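Sugar ABC transporter, periplasmic sugar-binding protein (Caulobacter crescentus, PDB 4IRX) binds myo-inositol in the cleft between its two lobes, consistent with a role in delivering the sugar alcohol to an ABC transporter for uptake. Local coordinates at residues A[13-18]-A[28-33]; A[20-25]-A[94-99]. One frame throughout, in Å; residues are numbered along the deposited sequence.

Contact 1. Residues A[13-18]-A[28-33]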
ATOM      1  N   VAL A  13     -16.238  -2.391   6.451  1.00  9.27           N
ATOM      2  CA  VAL A  13     -14.912  -2.150   5.907  1.00  9.62           C
ATOM      3  C   VAL A  13     -13.943  -3.117   6.553  1.00 10.55           C
ATOM      4  O   VAL A  13     -13.678  -3.053   7.756  1.00 12.75           O
ATOM      5  CB  VAL A  13     -14.459  -0.701   6.147  1.00 11.21           C
ATOM      6  CG1 VAL A  13     -13.140  -0.438   5.427  1.00 12.75           C
ATOM      7  CG2 VAL A  13     -15.531   0.254   5.624  1.00 12.54           C
ATOM      8  N   SER A  14     -13.403  -4.005   5.729  1.00  9.86           N
ATOM      9  CA  SER A  14     -12.473  -5.032   6.171  1.00  9.70           C
ATOM     10  C   SER A  14     -11.031  -4.711   5.787  1.00 12.19           C
ATOM     11  O   SER A  14     -10.698  -4.720   4.606  1.00 10.73           O
ATOM     12  CB  SER A  14     -12.893  -6.370   5.580  1.00 12.63           C
ATOM     13  OG  SER A  14     -11.893  -7.356   5.855  1.00 14.54           O
ATOM     14  N   PHE A  15     -10.187  -4.427   6.781  1.00 11.96           N
ATOM     15  CA  PHE A  15      -8.784  -4.107   6.542  1.00 11.92           C
ATOM     16  C   PHE A  15      -7.922  -5.341   6.649  1.00 13.35           C
ATOM     17  O   PHE A  15      -8.196  -6.200   7.472  1.00 12.78           O
ATOM     18  CB  PHE A  15      -8.307  -3.078   7.581  1.00 12.53           C
ATOM     19  CG  PHE A  15      -8.775  -1.665   7.302  1.00 11.90           C
ATOM     20  CD1 PHE A  15      -8.033  -0.838   6.477  1.00 16.67           C
ATOM     21  CD2 PHE A  15      -9.939  -1.164   7.869  1.00 13.50           C
ATOM     22  CE1 PHE A  15      -8.447   0.454   6.196  1.00 18.15           C
ATOM     23  CE2 PHE A  15     -10.367   0.132   7.596  1.00 14.86           C
ATOM     24  CZ  PHE A  15      -9.617   0.952   6.765  1.00 14.50           C
ATOM     25  N   ASN A  16      -6.887  -5.431   5.831  1.00 12.97           N
ATOM     26  CA  ASN A  16      -5.974  -6.566   5.926  1.00 12.03           C
ATOM     27  C   ASN A  16      -5.210  -6.664   7.242  1.00 15.42           C
ATOM     28  O   ASN A  16      -5.052  -7.767   7.767  1.00 14.24           O
ATOM     29  CB  ASN A  16      -5.002  -6.586   4.744  1.00 11.78           C
ATOM     30  CG  ASN A  16      -4.254  -5.289   4.584  1.00 13.56           C
ATOM     31  OD1 ASN A  16      -4.858  -4.256   4.315  1.00 14.78           O
ATOM     32  ND2 ASN A  16      -2.929  -5.332   4.717  1.00 14.05           N
ATOM     33  N   ASP A  17      -4.722  -5.541   7.763  1.00 11.99           N
ATOM     34  CA  ASP A  17      -3.904  -5.534   8.970  1.00 12.50           C
ATOM     35  C   ASP A  17      -3.825  -4.110   9.503  1.00 12.65           C
ATOM     36  O   ASP A  17      -3.082  -3.282   8.970  1.00 13.69           O
ATOM     37  CB  ASP A  17      -2.490  -6.042   8.652  1.00 13.04           C
ATOM     38  CG  ASP A  17      -1.628  -6.207   9.901  1.00 15.84           C
ATOM     39  OD1 ASP A  17      -2.067  -5.784  10.994  1.00 18.49           O
ATOM     40  OD2 ASP A  17      -0.511  -6.755   9.796  1.00 25.04           O
ATOM     41  N   LEU A  18      -4.584  -3.830  10.566  1.00 11.03           N
ATOM     42  CA  LEU A  18      -4.613  -2.492  11.163  1.00 11.52           C
ATOM     43  C   LEU A  18      -3.459  -2.225  12.123  1.00 13.99           C
ATOM     44  O   LEU A  18      -3.434  -1.218  12.806  1.00 16.38           O
ATOM     45  CB  LEU A  18      -5.979  -2.159  11.781  1.00 13.84           C
ATOM     46  CG  LEU A  18      -6.996  -1.626  10.767  1.00 14.26           C
ATOM     47  CD1 LEU A  18      -8.412  -1.662  11.337  1.00 20.37           C
ATOM     48  CD2 LEU A  18      -6.634  -0.185  10.413  1.00 16.31           C
ATOM     49  N   ARG A  28      -8.521   6.615   9.816  1.00 10.17           N
ATOM     50  CA  ARG A  28      -8.936   7.944  10.279  1.00 12.87           C
ATOM     51  C   ARG A  28      -9.709   8.730   9.223  1.00 12.05           C
ATOM     52  O   ARG A  28     -10.694   9.400   9.541  1.00 14.29           O
ATOM     53  CB  ARG A  28      -7.748   8.774  10.783  1.00 16.92           C
ATOM     54  CG  ARG A  28      -7.104   8.197  12.018  1.00 19.96           C
ATOM     55  CD  ARG A  28      -6.106   9.174  12.646  1.00 29.30           C
ATOM     56  NE  ARG A  28      -4.847   9.255  11.911  1.00 42.02           N
ATOM     57  CZ  ARG A  28      -3.720   8.648  12.283  1.00 34.45           C
ATOM     58  NH1 ARG A  28      -3.683   7.912  13.386  1.00 40.04           N
ATOM     59  NH2 ARG A  28      -2.626   8.781  11.550  1.00 31.94           N
ATOM     60  N   GLU A  29      -9.253   8.658   7.971  1.00 10.09           N
ATOM     61  CA  GLU A  29      -9.943   9.387   6.911  1.00 12.53           C
ATOM     62  C   GLU A  29     -11.289   8.734   6.651  1.00 12.44           C
ATOM     63  O   GLU A  29     -12.271   9.414   6.366  1.00 10.11           O
ATOM     64  CB  GLU A  29      -9.103   9.434   5.633  1.00 12.43           C
ATOM     65  CG  GLU A  29      -7.664   9.934   5.829  1.00 12.90           C
ATOM     66  CD  GLU A  29      -7.545  11.358   6.383  1.00 31.27           C
ATOM     67  OE1 GLU A  29      -8.353  12.250   6.066  1.00 24.82           O
ATOM     68  OE2 GLU A  29      -6.574  11.608   7.128  1.00 34.15           O
ATOM     69  N   LEU A  30     -11.332   7.411   6.757  1.00 10.44           N
ATOM     70  CA  LEU A  30     -12.588   6.681   6.594  0.83  9.49           C
ATOM     71  C   LEU A  30     -13.624   7.142   7.612  1.00  8.13           C
ATOM     72  O   LEU A  30     -14.785   7.372   7.251  1.00 10.94           O
ATOM     73  CB  LEU A  30     -12.352   5.179   6.749  0.83  8.74           C
ATOM     74  CG  LEU A  30     -13.609   4.324   6.853  0.83  7.15           C
ATOM     75  CD1 LEU A  30     -14.263   4.226   5.489  0.83 10.42           C
ATOM     76  CD2 LEU A  30     -13.224   2.927   7.355  0.83 13.02           C
ATOM     77  N   GLU A  31     -13.221   7.290   8.871  1.00  9.20           N
ATOM     78  CA  GLU A  31     -14.158   7.680   9.913  1.00 11.01           C
ATOM     79  C   GLU A  31     -14.696   9.091   9.705  1.00 10.82           C
ATOM     80  O   GLU A  31     -15.875   9.339   9.964  1.00 11.91           O
ATOM     81  CB  GLU A  31     -13.525   7.554  11.289  1.00 16.62           C
ATOM     82  CG  GLU A  31     -13.308   6.111  11.676  1.00 17.25           C
ATOM     83  CD  GLU A  31     -12.378   5.967  12.860  1.00 24.25           C
ATOM     84  OE1 GLU A  31     -11.718   6.972  13.237  1.00 33.25           O
ATOM     85  OE2 GLU A  31     -12.292   4.840  13.394  1.00 35.19           O
ATOM     86  N   ASP A  32     -13.847  10.017   9.229  1.00 11.73           N
ATOM     87  CA  ASP A  32     -14.293  11.386   8.914  1.00 10.78           C
ATOM     88  C   ASP A  32     -15.345  11.365   7.816  1.00 11.13           C
ATOM     89  O   ASP A  32     -16.451  11.902   7.956  1.00 11.32           O
ATOM     90  CB  ASP A  32     -13.112  12.272   8.486  1.00 12.09           C
ATOM     91  CG  ASP A  32     -13.559  13.607   7.863  1.00 14.84           C
ATOM     92  OD1 ASP A  32     -14.402  14.310   8.453  1.00 13.41           O
ATOM     93  OD2 ASP A  32     -13.085  13.942   6.737  1.00 17.31           O
ATOM     94  N   GLU A  33     -14.993  10.707   6.716  1.00 10.68           N
ATOM     95  CA  GLU A  33     -15.910  10.643   5.586  1.00  9.83           C
ATOM     96  C   GLU A  33     -17.214   9.954   5.966  1.00  9.57           C
ATOM     97  O   GLU A  33     -18.284  10.380   5.530  1.00  9.97           O
ATOM     98  CB  GLU A  33     -15.251   9.976   4.377  1.00 11.13           C
ATOM     99  CG  GLU A  33     -16.051  10.109   3.066  1.00 10.62           C
ATOM    100  CD  GLU A  33     -16.029  11.500   2.428  1.00 11.37           C
ATOM    101  OE1 GLU A  33     -15.124  12.308   2.718  1.00 14.24           O
ATOM    102  OE2 GLU A  33     -16.944  11.781   1.620  1.00 11.16           O
TER
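Leu30 meets Val13 and Phe15 where the first helix of the chain lies against the first strand, and Leu30 is the one residue of 28-33 that touches 13-18. In the conformer described here, one of two, its CG stands anti to the backbone N (chi1 169°), which turns the forked end toward the strand. Val13 reaches toward it from the strand, and the two aliphatic side chains meet tip to tip: Leu30 CD2 lies 3.9 Å from Val13 CG1 and reaches Val13 CG2 equally, while Leu30 CD1 has a longer approach of 4.2 Å to Val13 CG2. Phe15 is met differently. It and Leu30 slide past each other in opposite directions, and the methyl Leu30 CD2 comes to the rim of the ring, near its plane, 4.0 Å from Phe15 CE2. A single methyl thus serves two residues of the strand. One face of the Phe15 ring carries Leu18 CD2, 4.0 Å above the plane and offset toward the rim. Val43 of strand 40-45 and Ile255 and Leu259 of helix 251-268 close in around Leu30.

The solvent side of the helix contrasts with this packing: Arg28 and Glu31 are exposed, and Glu31 forms a salt bridge with Arg27. Glu29, Asp32 and Glu33 form the flank turned to helix 251-268, where all three pair with Arg256. Apolar packing without a hydrogen bond between the two segments is how a helix covers its sheet in a beta-alpha-beta unit, here strand 10-15, helix 21-37 and strand 40-45 of the periplasmic binding protein fold.

Contact 2. Residues A[20-25]-A[94-99]. With INS (1,2,3,4,5,6-hexahydroxy-cyclohexane), chain C.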
ATOM      1  N   GLN A  20      -0.625  -1.851  10.584  1.00 10.50           N
ATOM      2  CA  GLN A  20       0.214  -1.086   9.654  1.00 11.61           C
ATOM      3  C   GLN A  20      -0.119   0.388   9.750  1.00 12.30           C
ATOM      4  O   GLN A  20      -1.283   0.773   9.633  1.00 11.77           O
ATOM      5  CB  GLN A  20      -0.017  -1.525   8.205  1.00 12.92           C
ATOM      6  CG  GLN A  20       0.402  -2.946   7.894  1.00 11.10           C
ATOM      7  CD  GLN A  20       0.427  -3.236   6.423  1.00 12.28           C
ATOM      8  OE1 GLN A  20       0.461  -2.325   5.607  1.00 15.90           O
ATOM      9  NE2 GLN A  20       0.365  -4.508   6.070  1.00 12.88           N
ATOM     10  N   PRO A  21       0.899   1.243   9.933  1.00  9.26           N
ATOM     11  CA  PRO A  21       0.687   2.691  10.071  1.00 13.30           C
ATOM     12  C   PRO A  21      -0.062   3.308   8.909  1.00 10.33           C
ATOM     13  O   PRO A  21      -0.872   4.201   9.132  1.00 13.28           O
ATOM     14  CB  PRO A  21       2.108   3.264  10.106  1.00 16.15           C
ATOM     15  CG  PRO A  21       2.997   2.125  10.418  1.00 21.78           C
ATOM     16  CD  PRO A  21       2.318   0.853  10.090  1.00 13.41           C
ATOM     17  N   PHE A  22       0.208   2.846   7.691  1.00 11.00           N
ATOM     18  CA  PHE A  22      -0.494   3.369   6.525  1.00 12.05           C
ATOM     19  C   PHE A  22      -1.984   3.190   6.685  1.00 13.55           C
ATOM     20  O   PHE A  22      -2.758   4.090   6.377  1.00 10.36           O
ATOM     21  CB  PHE A  22      -0.010   2.616   5.297  1.00 11.75           C
ATOM     22  CG  PHE A  22      -0.729   2.959   4.028  1.00 11.23           C
ATOM     23  CD1 PHE A  22      -0.358   4.069   3.295  1.00 12.19           C
ATOM     24  CD2 PHE A  22      -1.712   2.120   3.528  1.00 10.60           C
ATOM     25  CE1 PHE A  22      -1.000   4.382   2.095  1.00 13.13           C
ATOM     26  CE2 PHE A  22      -2.350   2.412   2.307  1.00  9.04           C
ATOM     27  CZ  PHE A  22      -1.974   3.541   1.590  1.00 11.16           C
ATOM     28  N   PHE A  23      -2.386   2.022   7.181  1.00 10.22           N
ATOM     29  CA  PHE A  23      -3.818   1.715   7.282  1.00 11.27           C
ATOM     30  C   PHE A  23      -4.493   2.332   8.513  1.00  9.82           C
ATOM     31  O   PHE A  23      -5.673   2.659   8.458  1.00  9.83           O
ATOM     32  CB  PHE A  23      -4.066   0.202   7.184  1.00 10.44           C
ATOM     33  CG  PHE A  23      -3.848  -0.333   5.804  1.00 12.31           C
ATOM     34  CD1 PHE A  23      -4.725  -0.022   4.794  1.00 11.56           C
ATOM     35  CD2 PHE A  23      -2.721  -1.070   5.491  1.00 10.72           C
ATOM     36  CE1 PHE A  23      -4.502  -0.501   3.506  1.00 11.57           C
ATOM     37  CE2 PHE A  23      -2.502  -1.556   4.201  1.00 12.39           C
ATOM     38  CZ  PHE A  23      -3.393  -1.256   3.214  1.00 10.55           C
ATOM     39  N   VAL A  24      -3.758   2.494   9.606  1.00 14.40           N
ATOM     40  CA  VAL A  24      -4.252   3.272  10.739  1.00 13.43           C
ATOM     41  C   VAL A  24      -4.627   4.668  10.241  1.00 11.97           C
ATOM     42  O   VAL A  24      -5.711   5.188  10.546  1.00 10.77           O
ATOM     43  CB  VAL A  24      -3.197   3.355  11.863  1.00 12.88           C
ATOM     44  CG1 VAL A  24      -3.651   4.299  12.954  1.00 17.58           C
ATOM     45  CG2 VAL A  24      -2.937   1.960  12.453  1.00 18.78           C
ATOM     46  N   ALA A  25      -3.754   5.277   9.450  1.00 10.06           N
ATOM     47  CA  ALA A  25      -4.033   6.612   8.930  1.00 11.94           C
ATOM     48  C   ALA A  25      -5.232   6.598   7.983  1.00 10.10           C
ATOM     49  O   ALA A  25      -6.068   7.499   8.019  1.00 12.25           O
ATOM     50  CB  ALA A  25      -2.802   7.201   8.258  1.00 12.23           C
ATOM     51  N   SER A  94     -12.947  -3.214  -3.749  1.00  8.36           N
ATOM     52  CA  SER A  94     -11.654  -3.322  -3.091  1.00  8.94           C
ATOM     53  C   SER A  94     -11.008  -1.942  -2.989  1.00 10.53           C
ATOM     54  O   SER A  94     -11.289  -1.043  -3.781  1.00  9.52           O
ATOM     55  CB  SER A  94     -10.733  -4.327  -3.809  1.00 11.29           C
ATOM     56  OG  SER A  94     -10.445  -3.914  -5.139  1.00 10.37           O
ATOM     57  N   VAL A  95     -10.165  -1.798  -1.975  1.00  8.44           N
ATOM     58  CA  VAL A  95      -9.412  -0.569  -1.776  1.00  7.57           C
ATOM     59  C   VAL A  95      -7.945  -0.915  -1.508  1.00  9.46           C
ATOM     60  O   VAL A  95      -7.634  -1.919  -0.857  1.00  9.19           O
ATOM     61  CB  VAL A  95     -10.006   0.315  -0.651  1.00  9.03           C
ATOM     62  CG1 VAL A  95      -9.786  -0.307   0.720  1.00 11.78           C
ATOM     63  CG2 VAL A  95      -9.378   1.741  -0.687  1.00 11.31           C
ATOM     64  N   ASP A  96      -7.059  -0.085  -2.069  1.00  7.27           N
ATOM     65  CA  ASP A  96      -5.601  -0.172  -1.935  1.00  9.34           C
ATOM     66  C   ASP A  96      -4.953  -1.278  -2.746  1.00 10.30           C
ATOM     67  O   ASP A  96      -3.979  -1.051  -3.478  1.00 10.46           O
ATOM     68  CB  ASP A  96      -5.137  -0.256  -0.486  1.00 10.11           C
ATOM     69  CG  ASP A  96      -3.630  -0.321  -0.400  1.00  9.92           C
ATOM     70  OD1 ASP A  96      -2.985   0.727  -0.651  1.00 10.87           O
ATOM     71  OD2 ASP A  96      -3.100  -1.409  -0.136  1.00 11.48           O
ATOM     72  N   ARG A  97      -5.470  -2.489  -2.583  1.00  8.07           N
ATOM     73  CA  ARG A  97      -5.059  -3.627  -3.423  1.00  8.56           C
ATOM     74  C   ARG A  97      -6.313  -4.347  -3.917  1.00  8.18           C
ATOM     75  O   ARG A  97      -7.392  -4.258  -3.300  1.00 10.05           O
ATOM     76  CB  ARG A  97      -4.095  -4.601  -2.714  1.00 11.41           C
ATOM     77  CG  ARG A  97      -4.698  -5.465  -1.594  1.00  9.58           C
ATOM     78  CD  ARG A  97      -4.972  -4.682  -0.331  1.00  8.79           C
ATOM     79  NE  ARG A  97      -3.722  -4.209   0.267  1.00  9.60           N
ATOM     80  CZ  ARG A  97      -2.877  -4.949   0.992  1.00  9.63           C
ATOM     81  NH1 ARG A  97      -3.138  -6.214   1.289  1.00 11.63           N
ATOM     82  NH2 ARG A  97      -1.743  -4.415   1.427  1.00 10.71           N
ATOM     83  N   ASN A  98      -6.177  -5.018  -5.049  1.00  9.77           N
ATOM     84  CA  ASN A  98      -7.351  -5.561  -5.716  1.00 13.03           C
ATOM     85  C   ASN A  98      -7.692  -6.993  -5.318  1.00 13.71           C
ATOM     86  O   ASN A  98      -7.001  -7.618  -4.530  1.00 12.60           O
ATOM     87  CB  ASN A  98      -7.252  -5.379  -7.242  1.00 12.63           C
ATOM     88  CG  ASN A  98      -6.161  -6.224  -7.882  1.00 12.12           C
ATOM     89  OD1 ASN A  98      -5.928  -7.372  -7.490  1.00 15.84           O
ATOM     90  ND2 ASN A  98      -5.499  -5.655  -8.899  1.00 18.73           N
ATOM     91  N   ILE A  99      -8.828  -7.469  -5.808  1.00 10.45           N
ATOM     92  CA  ILE A  99      -9.175  -8.879  -5.734  1.00 13.48           C
ATOM     93  C   ILE A  99      -9.212  -9.368  -7.163  1.00 15.94           C
ATOM     94  O   ILE A  99      -9.833  -8.733  -8.024  1.00 18.92           O
ATOM     95  CB  ILE A  99     -10.539  -9.074  -5.071  1.00 17.56           C
ATOM     96  CG1 ILE A  99     -10.451  -8.735  -3.578  1.00 13.90           C
ATOM     97  CG2 ILE A  99     -11.030 -10.507  -5.290  1.00 16.72           C
ATOM     98  CD1 ILE A  99     -11.756  -8.783  -2.856  1.00 20.63           C
TER
HETATM   99  C1  INS C 401      -0.128  -0.014   0.871  1.00  8.24           C
HETATM  100  C2  INS C 401       0.917   0.723   1.641  1.00  8.99           C
HETATM  101  C3  INS C 401       1.233  -0.056   2.891  1.00  8.66           C
HETATM  102  C4  INS C 401       1.759  -1.410   2.539  1.00 10.19           C
HETATM  103  C5  INS C 401       0.726  -2.186   1.811  1.00  8.58           C
HETATM  104  C6  INS C 401       0.273  -1.446   0.574  1.00 10.68           C
HETATM  105  O1  INS C 401      -0.425   0.669  -0.321  1.00  8.29           O
HETATM  106  O2  INS C 401       2.051   0.897   0.846  1.00 10.06           O
HETATM  107  O3  INS C 401       2.150   0.645   3.696  1.00  9.33           O
HETATM  108  O4  INS C 401       2.179  -2.090   3.679  1.00 11.40           O
HETATM  109  O5  INS C 401       1.234  -3.443   1.496  1.00 10.97           O
HETATM  110  O6  INS C 401      -0.685  -2.178  -0.146  1.00  8.84           O
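Phe22 and Phe23 at the start of helix 21-37 meet Asp96 and Arg97 of segment 94-99; Phe22, Asp96 and Arg97 line the inositol pocket of this periplasmic binding protein, with Phe23 packed behind them. Gln20, at the N-cap position, comes first. Its chain is extended beyond CG and carries OE1 to the ligand, where it accepts a hydrogen bond from INS O4 at 2.6 Å; its NE2 is hydrogen-bonded to Asp140. Phe22 follows with CG anti to the backbone N (chi1 175°), which lays one face of the ring against the cyclohexane: INS C2 sits 3.5 Å above the ring plane, over its centre, as in the apolar stacking of aromatic rings on sugars. Phe22 CE2 passes obliquely 3.5 Å from Asp96 OD1, the planes 52° apart. Cut back to an alanine here, the helix would probably lose the face that packs on the inositol ring, and Asp96 OD1 its aromatic neighbour. Phe23, its CG anti to the carbonyl carbon, receives Phe22 CD2 over the centre of one face, and its rim meets the second carboxylate oxygen, Phe23 CZ lying 3.4 Å from Asp96 OD2. Ring and carboxylate are nearly perpendicular.

Asp96 gives both oxygens to the ligand, OD1 accepting from INS O1 at 2.6 Å and OD2 from INS O6 at 2.5 Å. Arg97 NH1 is held by the carbonyl of Pro72, and NH2 pairs with Asp140 while donating to INS O6. The carboxylate is steadied by a nearly straight salt bridge in the guanidinium plane, Arg97 NE reaching the anti lone pair of Asp96 OD2 at 2.9 Å.

In the fold
Contacts 1 and 2 use successive parts of helix 21-37 against the same mixed sheet, and their centres lie 8 Å apart. The helix does two jobs along its length: its start faces the inositol, whereas residues 28-33 pack on strand 10-15 farther from it, the side chain of Phe15 being about 10 Å from the ligand. The two contacts also touch directly. Asn16, in the loop after that strand, brings OD1 to 3.5 Å from Phe23 CZ, and Leu18 CD2 lies 3.6 Å from Phe23 O. The pair shows one helix shared by a ligand-facing contact and an apolar strand-helix contact, while Asn139, Asp140, Ser145, Arg149, Ser174 and Asp229 add further hydrogen bonds to the ligand.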